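Local coordinates for protein putative polyketide synthase (Brevibacillus brevis, PDB 5HU7) that probably catalyses dehydration of beta-hydroxyacyl intermediates during polyketide chain extension, as the dehydratase domain of a trans-acyltransferase polyketide synthase, at residues Ile11-Leu16 with Met58-Val63; Leu23-Tyr28 with Gly100-Asp105; Ser29-Gly34 with Leu94-Val99; Leu143-Leu148 with Glu279-Ala284. All blocks are in the same frame, centred on the assembly; numbering follows the deposited sequence.

How the contacts relate
From the N terminus, Ile11-Leu16 runs into strands 18-19 and 26-32, and contact 1 closes a loop by returning helix 52-65 to this opening segment. Contacts 2 and 3 pair strand 26-32 with strand 95-105; contact 3 closes the shorter loop and lies within the longer one spanned by contact 2. Both cross contact 1 along the chain, so helix and strand pair are interlocked: Leu16 and Ala62 touch Tyr28, Met58 meets Val99, and Leu15 O meets Ser30 OG. Contact 4 follows in series, in the second hotdog-family region, its centre about 37 Å from that of contact 3, and ties helix 145-150 to strand 276-281.

Contact 1: residues Ile11-Leu16 with Met58-Val63; sequences ILHPLL and MARAAV
His13 lays its imidazole against Ala61 of helix 52-65, probably the central helix of the first hotdog in the double-hotdog fold of polyketide synthase dehydratases. Its CG is anti to the backbone N (chi1 174°), which carries the ring out to the helix. Ala61 CB stands over the middle of the ring, 3.7 Å from the His13 centroid and 6° off its normal, a CH-pi contact. Beside it Leu16 pushes CD1 onto the helix backbone, 3.5 Å from Ala62 N, while its CG rests on Ala61 CB at 4.0 Å. Leu16 CD2 turns to Met58 CG, and Leu15 meets the same methylene with its CB, the two side chains crossing at about a right angle.

Behind this shell, a type I turn from His13 to Leu16 sets the loop. Within it Leu15 N donates to His13 ND1 (2.9 Å, 164°) from a position tilted out of the ring plane, and Pro14 CD lies against the face opposite Ala61, toward its rim. His13 NE2 is hydrogen-bonded to Glu57, whose OE2 also makes a salt bridge with Arg60 NH2; with Glu57 shared between them, Arg60 NH2 lies 3.8 Å from His13 NE2, a contact distance only. An alanine in place of His13 would probably open a gap between Pro14 and Ala61 and leave Leu15 N and Glu57 without their imidazole partner. Leu15 O, hydrogen-bonded to Ser30 OG, has Met58 CG 3.7 Å away.

Contact 2: residues Leu23-Tyr28 with Gly100-Asp105; sequences LYELRY and GIYPED
Tyr102 reaches across to Glu25 where strands 26-32 and 95-105 run antiparallel, near the edge of the hotdog sheet. From its CB, the Tyr102 side chain puts CG anti to the carbonyl carbon (chi1 -43°), and the ring folds back along its own strand toward Gly100. Beyond CG the ring takes Lys112 as a cation-pi partner and packs on Tyr114. Its CE2 lies 3.8 Å from Glu25 OE2, CZ follows at 3.6 Å from the same oxygen, and the tip, Tyr102 OH, donates a weak hydrogen bond to Glu25 OE2 at 2.8 Å. Carboxylate and ring planes are 31° apart. Gly100 lies beneath this pair, and a beta carbon there would collide with both Tyr102 OH and Glu25 OE2.

The backbones are joined by Ile101 N, which donates to Leu26 O at 3.1 Å and 168°. On the face carrying Leu26 and Ile101, Leu26 CD2 touches Ile101 CB at 4.0 Å, and the Tyr28 ring presents its edge to Ile101 CG1. Leu26 also packs on Asp22 of the second subunit, which places this strand end at the dimer contact.

A phenylalanine in place of Tyr102 would probably leave Glu25 OE2 with one tyrosine hydroxyl, that of Tyr114, instead of two. Arg27 NH1 bonds the same Tyr114 hydroxyl and lies 3.9 Å from Glu25 OE1, a long ion pair with the oxygen well out of the guanidinium plane. Two hydroxyls and a nearby positive charge would be expected to keep the carboxylate ionised.

Contact 3: residues Ser29-Gly34 with Leu94-Val99; sequences SSSFTG and LVQVHV
An antiparallel ladder near one end of the first hotdog sheet joins Ser29-Phe32 to Val95-His98. Two hydrogen-bonded pairs carry it. Ser30 and Val97 exchange both backbone bonds, Ser30 N to Val97 O at 2.9 Å and Val97 N to Ser30 O at 2.8 Å; Phe32 and Val95 do the same, with Phe32 N to Val95 O at 2.9 Å. Ser29 with His98 and Ser31 with Gln96 are the non-hydrogen-bonded pairs, and there the strands draw closer, the CA atoms of Ser31 and Gln96 being 4.3 Å apart.

The two faces differ in chemistry. On the one with Ser29 and His98, Ser29 OG sits at the imidazole edge, in its plane, hydrogen-bonded to His98 ND1 at 2.7 Å. OG is anti to the carbonyl carbon (chi1 -50°), pointing across to the neighbouring strand, and a second hydrogen bond, to Thr20 OG1 just after strand 18-19, also holds it. On the other face Phe32 crosses Val97 at about a right angle, and Val97 CG2 meets the ring edge 3.7 Å from Phe32 CD2. Phe32 CB also rests on Val95 CG2, at 3.9 Å. Met58 of helix 52-65 packs on Phe32, while Ser30 OG, on this otherwise apolar face, is hydrogen-bonded to Leu15 O and His17 N. An antiparallel sheet whose apolar face wraps around a central helix is the hallmark of the hotdog fold.

Contact 4: residues Leu143-Leu148 with Glu279-Ala284; sequences LDLPAL and ELCDEA
Leu143 and Leu145 both hold CG anti to the carbonyl carbon (chi1 -64° and -62°), and Cys281 holds SG between its backbone N and carbonyl carbon (chi1 71°); together these torsions aim two leucine tips and a thiol at one another. The sulphur points into the notch between the leucines, with Leu143 CD1 3.9 Å from Cys281 SG and Leu145 CD2 4.0 Å from it. The second methyl of Leu145 goes further, to the turn after the strand: CD1 lies 3.3 Å from Glu283 O, a tight apolar-to-carbonyl contact, and 3.9 Å from Asp282 O.

Leu143 CD2 approaches the carboxylate of Glu279 loosely, at 4.4 Å from OE1; the other oxygen of that group is held by a salt bridge to Arg290. Asp282 steadies the turn, its OD1 taking a hydrogen bond from Arg286 N and a weak one from Ala284 N. Backbone bonding between Leu143 and Gly285 ties the incoming chain to the same turn. Asp144 occupies the N-cap of helix 145-150, whose first turn is closed by Leu148 N to Asp144 O at 3.1 Å. Tyr258 and Ile287, from the flanking strands 258-263 and 287-298, also pack on the thiol. The start of helix 145-150 is thus packed against the end of strand 276-281 and its turn, in what is probably the second hotdog of the dehydratase double-hotdog fold.

Contact 1: residues Ile11-Leu16 with Met58-Val63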
loop_
_atom_site.group_PDB
_atom_site.type_symbol
_atom_site.label_atom_id
_atom_site.label_comp_id
_atom_site.label_asym_id
_atom_site.label_seq_id
_atom_site.Cartn_x
_atom_site.Cartn_y
_atom_site.Cartn_z
ATOM N N ILE A 11 -9.215 0.116 -1.919
ATOM C CA ILE A 11 -8.988 1.124 -0.859
ATOM C C ILE A 11 -8.823 0.409 0.493
ATOM O O ILE A 11 -9.646 -0.437 0.835
ATOM C CB ILE A 11 -10.167 2.154 -0.916
ATOM C CG1 ILE A 11 -10.236 2.778 -2.333
ATOM C CG2 ILE A 11 -10.103 3.233 0.172
ATOM C CD1 ILE A 11 -8.960 3.515 -2.796
ATOM N N LEU A 12 -7.770 0.742 1.265
ATOM C CA LEU A 12 -7.523 0.067 2.546
ATOM C C LEU A 12 -8.559 0.435 3.604
ATOM O O LEU A 12 -8.970 -0.408 4.399
ATOM C CB LEU A 12 -6.119 0.395 3.100
ATOM C CG LEU A 12 -4.913 0.108 2.201
ATOM C CD1 LEU A 12 -3.662 0.758 2.751
ATOM C CD2 LEU A 12 -4.702 -1.373 2.031
ATOM N N HIS A 13 -8.949 1.707 3.640
ATOM C CA HIS A 13 -9.855 2.237 4.639
ATOM C C HIS A 13 -10.472 3.533 4.071
ATOM O O HIS A 13 -9.825 4.173 3.236
ATOM C CB HIS A 13 -8.997 2.502 5.895
ATOM C CG HIS A 13 -9.674 3.190 7.033
ATOM N ND1 HIS A 13 -9.844 4.570 7.043
ATOM C CD2 HIS A 13 -10.169 2.680 8.178
ATOM C CE1 HIS A 13 -10.461 4.844 8.179
ATOM N NE2 HIS A 13 -10.692 3.735 8.889
ATOM N N PRO A 14 -11.679 3.981 4.501
ATOM C CA PRO A 14 -12.236 5.234 3.947
ATOM C C PRO A 14 -11.285 6.442 3.963
ATOM O O PRO A 14 -11.322 7.269 3.063
ATOM C CB PRO A 14 -13.466 5.473 4.834
ATOM C CG PRO A 14 -13.888 4.117 5.226
ATOM C CD PRO A 14 -12.616 3.378 5.474
ATOM N N LEU A 15 -10.397 6.513 4.950
ATOM C CA LEU A 15 -9.457 7.609 5.071
ATOM C C LEU A 15 -8.041 7.256 4.659
ATOM O O LEU A 15 -7.236 8.166 4.625
ATOM C CB LEU A 15 -9.496 8.149 6.504
ATOM C CG LEU A 15 -10.843 8.693 6.977
ATOM C CD1 LEU A 15 -10.715 9.331 8.326
ATOM C CD2 LEU A 15 -11.388 9.711 6.007
ATOM N N LEU A 16 -7.719 5.976 4.377
ATOM C CA LEU A 16 -6.369 5.548 3.933
ATOM C C LEU A 16 -6.564 4.856 2.639
ATOM O O LEU A 16 -6.915 3.685 2.649
ATOM C CB LEU A 16 -5.724 4.500 4.840
ATOM C CG LEU A 16 -5.076 4.845 6.100
ATOM C CD1 LEU A 16 -4.252 3.687 6.521
ATOM C CD2 LEU A 16 -4.218 6.101 5.985
ATOM N N MET A 58 -7.893 8.498 10.937
ATOM C CA MET A 58 -6.862 8.316 9.904
ATOM C C MET A 58 -5.545 7.816 10.523
ATOM O O MET A 58 -4.963 6.861 10.042
ATOM C CB MET A 58 -6.617 9.617 9.123
ATOM C CG MET A 58 -5.910 9.398 7.815
ATOM S SD MET A 58 -5.318 10.890 6.966
ATOM C CE MET A 58 -6.718 11.657 6.655
ATOM N N ALA A 59 -5.096 8.459 11.597
ATOM C CA ALA A 59 -3.879 8.083 12.322
ATOM C C ALA A 59 -3.961 6.669 12.891
ATOM O O ALA A 59 -2.988 5.916 12.817
ATOM C CB ALA A 59 -3.654 9.059 13.450
ATOM N N ARG A 60 -5.124 6.304 13.431
ATOM C CA ARG A 60 -5.363 4.979 13.994
ATOM C C ARG A 60 -5.339 3.918 12.910
ATOM O O ARG A 60 -4.800 2.842 13.119
ATOM C CB ARG A 60 -6.737 4.982 14.679
ATOM C CG ARG A 60 -7.084 3.696 15.397
ATOM C CD ARG A 60 -8.566 3.548 15.481
ATOM N NE ARG A 60 -9.188 3.373 14.155
ATOM C CZ ARG A 60 -9.251 2.234 13.467
ATOM N NH1 ARG A 60 -8.715 1.119 13.959
ATOM N NH2 ARG A 60 -9.857 2.197 12.284
ATOM N N ALA A 61 -5.992 4.194 11.787
ATOM C CA ALA A 61 -6.031 3.283 10.653
ATOM C C ALA A 61 -4.601 3.004 10.117
ATOM O O ALA A 61 -4.266 1.856 9.909
ATOM C CB ALA A 61 -6.914 3.866 9.564
ATOM N N ALA A 62 -3.738 4.039 10.014
ATOM C CA ALA A 62 -2.336 3.913 9.557
ATOM C C ALA A 62 -1.517 3.044 10.468
ATOM O O ALA A 62 -0.784 2.181 10.004
ATOM C CB ALA A 62 -1.695 5.285 9.444
ATOM N N VAL A 63 -1.600 3.311 11.755
ATOM C CA VAL A 63 -0.890 2.536 12.783
ATOM C C VAL A 63 -1.298 1.047 12.763
ATOM O O VAL A 63 -0.433 0.185 12.794
ATOM C CB VAL A 63 -1.125 3.222 14.137
ATOM C CG1 VAL A 63 -0.898 2.283 15.299
ATOM C CG2 VAL A 63 -0.226 4.445 14.248
#

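Contact 2: residues Leu23-Tyr28 with Gly100-Asp105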
loop_
_atom_site.group_PDB
_atom_site.type_symbol
_atom_site.label_atom_id
_atom_site.label_comp_id
_atom_site.label_asym_id
_atom_site.label_seq_id
_atom_site.Cartn_x
_atom_site.Cartn_y
_atom_site.Cartn_z
ATOM N N LEU A 23 11.633 3.953 -0.179
ATOM C CA LEU A 23 12.943 3.866 0.481
ATOM C C LEU A 23 13.107 4.840 1.622
ATOM O O LEU A 23 13.741 4.508 2.615
ATOM C CB LEU A 23 14.072 4.149 -0.517
ATOM C CG LEU A 23 14.472 2.991 -1.384
ATOM C CD1 LEU A 23 15.293 3.470 -2.562
ATOM C CD2 LEU A 23 15.233 1.945 -0.579
ATOM N N TYR A 24 12.570 6.037 1.461
ATOM C CA TYR A 24 12.730 7.116 2.417
ATOM C C TYR A 24 11.665 7.211 3.477
ATOM O O TYR A 24 11.885 7.963 4.416
ATOM C CB TYR A 24 12.828 8.445 1.658
ATOM C CG TYR A 24 13.851 8.360 0.542
ATOM C CD1 TYR A 24 15.199 8.159 0.825
ATOM C CD2 TYR A 24 13.455 8.292 -0.788
ATOM C CE1 TYR A 24 16.139 7.998 -0.192
ATOM C CE2 TYR A 24 14.384 8.131 -1.815
ATOM C CZ TYR A 24 15.729 7.993 -1.514
ATOM O OH TYR A 24 16.671 7.831 -2.511
ATOM N N GLU A 25 10.522 6.482 3.369
ATOM C CA GLU A 25 9.437 6.625 4.354
ATOM C C GLU A 25 8.369 5.535 4.311
ATOM O O GLU A 25 8.006 5.113 3.221
ATOM C CB GLU A 25 8.758 7.966 4.048
ATOM C CG GLU A 25 7.845 8.551 5.119
ATOM C CD GLU A 25 7.256 9.890 4.698
ATOM O OE1 GLU A 25 7.473 10.308 3.540
ATOM O OE2 GLU A 25 6.577 10.531 5.526
ATOM N N LEU A 26 7.800 5.156 5.485
ATOM C CA LEU A 26 6.637 4.253 5.634
ATOM C C LEU A 26 5.432 5.201 5.671
ATOM O O LEU A 26 5.332 6.002 6.607
ATOM C CB LEU A 26 6.683 3.437 6.958
ATOM C CG LEU A 26 5.438 2.620 7.359
ATOM C CD1 LEU A 26 5.167 1.489 6.427
ATOM C CD2 LEU A 26 5.614 1.999 8.716
ATOM N N ARG A 27 4.553 5.164 4.641
ATOM C CA ARG A 27 3.424 6.092 4.608
ATOM C C ARG A 27 2.232 5.640 3.806
ATOM O O ARG A 27 2.299 4.733 3.003
ATOM C CB ARG A 27 3.858 7.482 4.117
ATOM C CG ARG A 27 4.178 7.547 2.646
ATOM C CD ARG A 27 4.377 8.969 2.166
ATOM N NE ARG A 27 4.585 9.033 0.719
ATOM C CZ ARG A 27 4.904 10.142 0.045
ATOM N NH1 ARG A 27 5.063 11.303 0.684
ATOM N NH2 ARG A 27 5.071 10.096 -1.274
ATOM N N TYR A 28 1.114 6.313 4.052
ATOM C CA TYR A 28 -0.147 6.064 3.378
ATOM C C TYR A 28 -0.616 7.381 2.766
ATOM O O TYR A 28 -0.284 8.448 3.276
ATOM C CB TYR A 28 -1.162 5.475 4.368
ATOM C CG TYR A 28 -0.634 4.254 5.087
ATOM C CD1 TYR A 28 0.164 4.376 6.215
ATOM C CD2 TYR A 28 -0.814 2.979 4.554
ATOM C CE1 TYR A 28 0.762 3.262 6.809
ATOM C CE2 TYR A 28 -0.278 1.852 5.180
ATOM C CZ TYR A 28 0.491 1.998 6.324
ATOM O OH TYR A 28 1.088 0.924 6.936
ATOM N N GLY A 100 2.479 9.602 7.639
ATOM C CA GLY A 100 3.759 8.960 7.812
ATOM C C GLY A 100 3.819 8.346 9.193
ATOM O O GLY A 100 3.219 8.878 10.130
ATOM N N ILE A 101 4.503 7.206 9.315
ATOM C CA ILE A 101 4.711 6.517 10.582
ATOM C C ILE A 101 6.242 6.450 10.766
ATOM O O ILE A 101 6.931 6.035 9.848
ATOM C CB ILE A 101 4.079 5.119 10.596
ATOM C CG1 ILE A 101 2.566 5.145 10.285
ATOM C CG2 ILE A 101 4.371 4.422 11.943
ATOM C CD1 ILE A 101 1.703 5.837 11.274
ATOM N N TYR A 102 6.772 6.905 11.919
ATOM C CA TYR A 102 8.206 6.985 12.215
ATOM C C TYR A 102 8.516 6.338 13.587
ATOM O O TYR A 102 7.693 6.382 14.510
ATOM C CB TYR A 102 8.649 8.467 12.283
ATOM C CG TYR A 102 8.081 9.341 11.191
ATOM C CD1 TYR A 102 6.844 9.960 11.341
ATOM C CD2 TYR A 102 8.777 9.545 9.997
ATOM C CE1 TYR A 102 6.270 10.684 10.304
ATOM C CE2 TYR A 102 8.209 10.268 8.947
ATOM C CZ TYR A 102 6.971 10.865 9.118
ATOM O OH TYR A 102 6.414 11.625 8.127
ATOM N N PRO A 103 9.775 5.920 13.790
ATOM C CA PRO A 103 10.164 5.357 15.112
ATOM C C PRO A 103 10.226 6.409 16.196
ATOM O O PRO A 103 10.469 7.571 15.872
ATOM C CB PRO A 103 11.556 4.787 14.874
ATOM C CG PRO A 103 12.059 5.423 13.640
ATOM C CD PRO A 103 10.903 5.886 12.823
ATOM N N GLU A 104 9.898 6.036 17.441
ATOM C CA GLU A 104 10.012 6.947 18.576
ATOM C C GLU A 104 10.808 6.308 19.680
ATOM O O GLU A 104 11.724 6.949 20.178
ATOM C CB GLU A 104 8.650 7.387 19.134
ATOM C CG GLU A 104 8.738 8.480 20.202
ATOM C CD GLU A 104 9.209 9.859 19.766
ATOM O OE1 GLU A 104 9.485 10.064 18.561
ATOM O OE2 GLU A 104 9.309 10.741 20.649
ATOM N N ASP A 105 10.396 5.103 20.122
ATOM C CA ASP A 105 11.016 4.325 21.177
ATOM C C ASP A 105 10.707 2.839 20.891
ATOM O O ASP A 105 10.034 2.529 19.903
ATOM C CB ASP A 105 10.463 4.762 22.552
ATOM C CG ASP A 105 11.461 4.738 23.705
ATOM O OD1 ASP A 105 12.396 3.880 23.678
ATOM O OD2 ASP A 105 11.248 5.496 24.691
#

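Contact 3: residues Ser29-Gly34 with Leu94-Val99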
loop_
_atom_site.group_PDB
_atom_site.type_symbol
_atom_site.label_atom_id
_atom_site.label_comp_id
_atom_site.label_asym_id
_atom_site.label_seq_id
_atom_site.Cartn_x
_atom_site.Cartn_y
_atom_site.Cartn_z
ATOM N N SER A 29 -1.279 7.312 1.618
ATOM C CA SER A 29 -1.758 8.518 0.921
ATOM C C SER A 29 -3.189 8.372 0.536
ATOM O O SER A 29 -3.627 7.280 0.164
ATOM C CB SER A 29 -0.912 8.809 -0.320
ATOM O OG SER A 29 0.471 8.798 0.015
ATOM N N SER A 30 -3.933 9.487 0.658
ATOM C CA SER A 30 -5.350 9.591 0.306
ATOM C C SER A 30 -5.569 10.881 -0.449
ATOM O O SER A 30 -4.894 11.870 -0.180
ATOM C CB SER A 30 -6.198 9.593 1.566
ATOM O OG SER A 30 -5.938 8.420 2.310
ATOM N N SER A 31 -6.512 10.883 -1.388
ATOM C CA SER A 31 -6.881 12.080 -2.155
ATOM C C SER A 31 -8.330 12.375 -1.840
ATOM O O SER A 31 -9.165 11.501 -2.023
ATOM C CB SER A 31 -6.641 11.873 -3.649
ATOM O OG SER A 31 -5.261 11.708 -3.926
ATOM N N PHE A 32 -8.617 13.563 -1.302
ATOM C CA PHE A 32 -9.968 13.947 -0.876
ATOM C C PHE A 32 -10.518 15.095 -1.677
ATOM O O PHE A 32 -9.797 16.051 -1.966
ATOM C CB PHE A 32 -9.985 14.343 0.609
ATOM C CG PHE A 32 -9.559 13.252 1.562
ATOM C CD1 PHE A 32 -10.276 12.068 1.656
ATOM C CD2 PHE A 32 -8.487 13.436 2.416
ATOM C CE1 PHE A 32 -9.897 11.076 2.560
ATOM C CE2 PHE A 32 -8.100 12.436 3.296
ATOM C CZ PHE A 32 -8.809 11.263 3.365
ATOM N N THR A 33 -11.796 14.975 -2.049
ATOM C CA THR A 33 -12.569 15.953 -2.799
ATOM C C THR A 33 -13.508 16.757 -1.891
ATOM O O THR A 33 -13.922 17.818 -2.289
ATOM C CB THR A 33 -13.443 15.249 -3.879
ATOM O OG1 THR A 33 -14.494 14.475 -3.269
ATOM C CG2 THR A 33 -12.628 14.407 -4.838
ATOM N N GLY A 34 -13.882 16.228 -0.728
ATOM C CA GLY A 34 -14.860 16.854 0.146
ATOM C C GLY A 34 -16.169 16.090 0.113
ATOM O O GLY A 34 -17.049 16.360 0.925
ATOM N N LEU A 94 -8.589 19.607 -4.869
ATOM C CA LEU A 94 -8.332 18.203 -4.589
ATOM C C LEU A 94 -7.089 18.122 -3.709
ATOM O O LEU A 94 -6.050 18.655 -4.076
ATOM C CB LEU A 94 -8.108 17.424 -5.890
ATOM C CG LEU A 94 -8.167 15.903 -5.743
ATOM C CD1 LEU A 94 -9.602 15.414 -5.729
ATOM C CD2 LEU A 94 -7.393 15.211 -6.861
ATOM N N VAL A 95 -7.198 17.532 -2.534
ATOM C CA VAL A 95 -6.035 17.467 -1.633
ATOM C C VAL A 95 -5.472 16.055 -1.517
ATOM O O VAL A 95 -6.221 15.111 -1.319
ATOM C CB VAL A 95 -6.324 18.059 -0.222
ATOM C CG1 VAL A 95 -6.542 19.567 -0.283
ATOM C CG2 VAL A 95 -7.507 17.393 0.459
ATOM N N GLN A 96 -4.165 15.925 -1.617
ATOM C CA GLN A 96 -3.470 14.660 -1.415
ATOM C C GLN A 96 -2.876 14.725 0.008
ATOM O O GLN A 96 -1.991 15.526 0.262
ATOM C CB GLN A 96 -2.385 14.420 -2.466
ATOM C CG GLN A 96 -1.972 12.947 -2.531
ATOM C CD GLN A 96 -0.740 12.681 -3.362
ATOM O OE1 GLN A 96 0.094 13.562 -3.616
ATOM N NE2 GLN A 96 -0.557 11.424 -3.741
ATOM N N VAL A 97 -3.406 13.921 0.929
ATOM C CA VAL A 97 -2.987 13.897 2.327
ATOM C C VAL A 97 -2.217 12.634 2.596
ATOM O O VAL A 97 -2.664 11.557 2.219
ATOM C CB VAL A 97 -4.213 13.958 3.264
ATOM C CG1 VAL A 97 -3.778 14.136 4.712
ATOM C CG2 VAL A 97 -5.165 15.059 2.857
ATOM N N HIS A 98 -1.104 12.758 3.305
ATOM C CA HIS A 98 -0.248 11.632 3.654
ATOM C C HIS A 98 -0.235 11.384 5.161
ATOM O O HIS A 98 -0.404 12.310 5.929
ATOM C CB HIS A 98 1.185 11.895 3.187
ATOM C CG HIS A 98 1.297 12.260 1.756
ATOM N ND1 HIS A 98 1.048 11.335 0.762
ATOM C CD2 HIS A 98 1.649 13.430 1.185
ATOM C CE1 HIS A 98 1.228 11.973 -0.372
ATOM N NE2 HIS A 98 1.613 13.233 -0.164
ATOM N N VAL A 99 -0.012 10.142 5.559
ATOM C CA VAL A 99 0.171 9.765 6.958
ATOM C C VAL A 99 1.485 9.005 7.019
ATOM O O VAL A 99 1.575 7.894 6.497
ATOM C CB VAL A 99 -0.913 8.892 7.603
ATOM C CG1 VAL A 99 -0.723 8.871 9.109
ATOM C CG2 VAL A 99 -2.289 9.350 7.234
#

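Contact 4: residues Leu143-Leu148 with Glu279-Ala284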
loop_
_atom_site.group_PDB
_atom_site.type_symbol
_atom_site.label_atom_id
_atom_site.label_comp_id
_atom_site.label_asym_id
_atom_site.label_seq_id
_atom_site.Cartn_x
_atom_site.Cartn_y
_atom_site.Cartn_z
ATOM N N LEU A 143 -19.084 2.441 33.037
ATOM C CA LEU A 143 -19.906 3.503 33.611
ATOM C C LEU A 143 -21.126 2.854 34.184
ATOM O O LEU A 143 -21.632 1.897 33.610
ATOM C CB LEU A 143 -20.341 4.495 32.522
ATOM C CG LEU A 143 -19.233 5.278 31.830
ATOM C CD1 LEU A 143 -19.816 6.288 30.876
ATOM C CD2 LEU A 143 -18.339 6.007 32.846
ATOM N N ASP A 144 -21.582 3.354 35.327
ATOM C CA ASP A 144 -22.811 2.902 35.960
ATOM C C ASP A 144 -23.852 3.897 35.405
ATOM O O ASP A 144 -24.006 4.998 35.933
ATOM C CB ASP A 144 -22.665 2.965 37.491
ATOM C CG ASP A 144 -23.840 2.409 38.292
ATOM O OD1 ASP A 144 -24.811 1.922 37.672
ATOM O OD2 ASP A 144 -23.764 2.421 39.539
ATOM N N LEU A 145 -24.476 3.547 34.275
ATOM C CA LEU A 145 -25.419 4.448 33.581
ATOM C C LEU A 145 -26.641 4.795 34.417
ATOM O O LEU A 145 -26.895 5.984 34.598
ATOM C CB LEU A 145 -25.826 3.915 32.188
ATOM C CG LEU A 145 -24.688 3.759 31.185
ATOM C CD1 LEU A 145 -25.172 3.037 29.942
ATOM C CD2 LEU A 145 -24.078 5.091 30.843
ATOM N N PRO A 146 -27.350 3.819 35.021
ATOM C CA PRO A 146 -28.504 4.167 35.885
ATOM C C PRO A 146 -28.171 5.144 37.018
ATOM O O PRO A 146 -28.924 6.085 37.256
ATOM C CB PRO A 146 -28.941 2.815 36.446
ATOM C CG PRO A 146 -28.488 1.829 35.480
ATOM C CD PRO A 146 -27.177 2.352 34.941
ATOM N N ALA A 147 -27.040 4.950 37.688
ATOM C CA ALA A 147 -26.602 5.863 38.747
ATOM C C ALA A 147 -26.331 7.268 38.195
ATOM O O ALA A 147 -26.757 8.243 38.808
ATOM C CB ALA A 147 -25.348 5.333 39.417
ATOM N N LEU A 148 -25.653 7.379 37.034
ATOM C CA LEU A 148 -25.344 8.687 36.418
ATOM C C LEU A 148 -26.607 9.410 36.039
ATOM O O LEU A 148 -26.722 10.614 36.256
ATOM C CB LEU A 148 -24.418 8.535 35.193
ATOM C CG LEU A 148 -22.975 8.132 35.521
ATOM C CD1 LEU A 148 -22.252 7.620 34.267
ATOM C CD2 LEU A 148 -22.177 9.304 36.109
ATOM N N GLU A 279 -15.840 9.954 27.709
ATOM C CA GLU A 279 -15.931 8.504 27.721
ATOM C C GLU A 279 -17.113 8.109 26.843
ATOM O O GLU A 279 -18.211 8.638 27.020
ATOM C CB GLU A 279 -16.093 7.976 29.147
ATOM C CG GLU A 279 -14.747 7.907 29.834
ATOM C CD GLU A 279 -14.735 8.117 31.331
ATOM O OE1 GLU A 279 -15.341 9.101 31.803
ATOM O OE2 GLU A 279 -14.079 7.323 32.033
ATOM N N LEU A 280 -16.872 7.215 25.885
ATOM C CA LEU A 280 -17.858 6.752 24.938
ATOM C C LEU A 280 -18.105 5.293 25.253
ATOM O O LEU A 280 -17.166 4.517 25.219
ATOM C CB LEU A 280 -17.325 6.921 23.505
ATOM C CG LEU A 280 -16.874 8.332 23.131
ATOM C CD1 LEU A 280 -16.356 8.368 21.721
ATOM C CD2 LEU A 280 -18.020 9.339 23.241
ATOM N N CYS A 281 -19.350 4.926 25.597
ATOM C CA CYS A 281 -19.690 3.566 25.957
ATOM C C CYS A 281 -20.899 3.050 25.191
ATOM O O CYS A 281 -21.577 3.803 24.489
ATOM C CB CYS A 281 -19.933 3.510 27.458
ATOM S SG CYS A 281 -21.457 4.338 27.976
ATOM N N ASP A 282 -21.137 1.738 25.323
ATOM C CA ASP A 282 -22.290 1.019 24.747
ATOM C C ASP A 282 -23.511 1.134 25.684
ATOM O O ASP A 282 -23.446 1.885 26.650
ATOM C CB ASP A 282 -21.914 -0.463 24.446
ATOM C CG ASP A 282 -21.570 -1.345 25.638
ATOM O OD1 ASP A 282 -21.802 -0.913 26.783
ATOM O OD2 ASP A 282 -21.064 -2.473 25.419
ATOM N N GLU A 283 -24.617 0.409 25.377
ATOM C CA GLU A 283 -25.869 0.362 26.163
ATOM C C GLU A 283 -25.653 -0.095 27.606
ATOM O O GLU A 283 -26.410 0.308 28.479
ATOM C CB GLU A 283 -26.873 -0.652 25.553
ATOM C CG GLU A 283 -27.386 -0.359 24.160
ATOM C CD GLU A 283 -28.455 -1.332 23.702
ATOM O OE1 GLU A 283 -28.110 -2.499 23.408
ATOM O OE2 GLU A 283 -29.639 -0.933 23.634
ATOM N N ALA A 284 -24.689 -1.010 27.828
ATOM C CA ALA A 284 -24.363 -1.573 29.142
ATOM C C ALA A 284 -23.360 -0.745 29.967
ATOM O O ALA A 284 -23.073 -1.116 31.099
ATOM C CB ALA A 284 -23.809 -2.980 28.961
#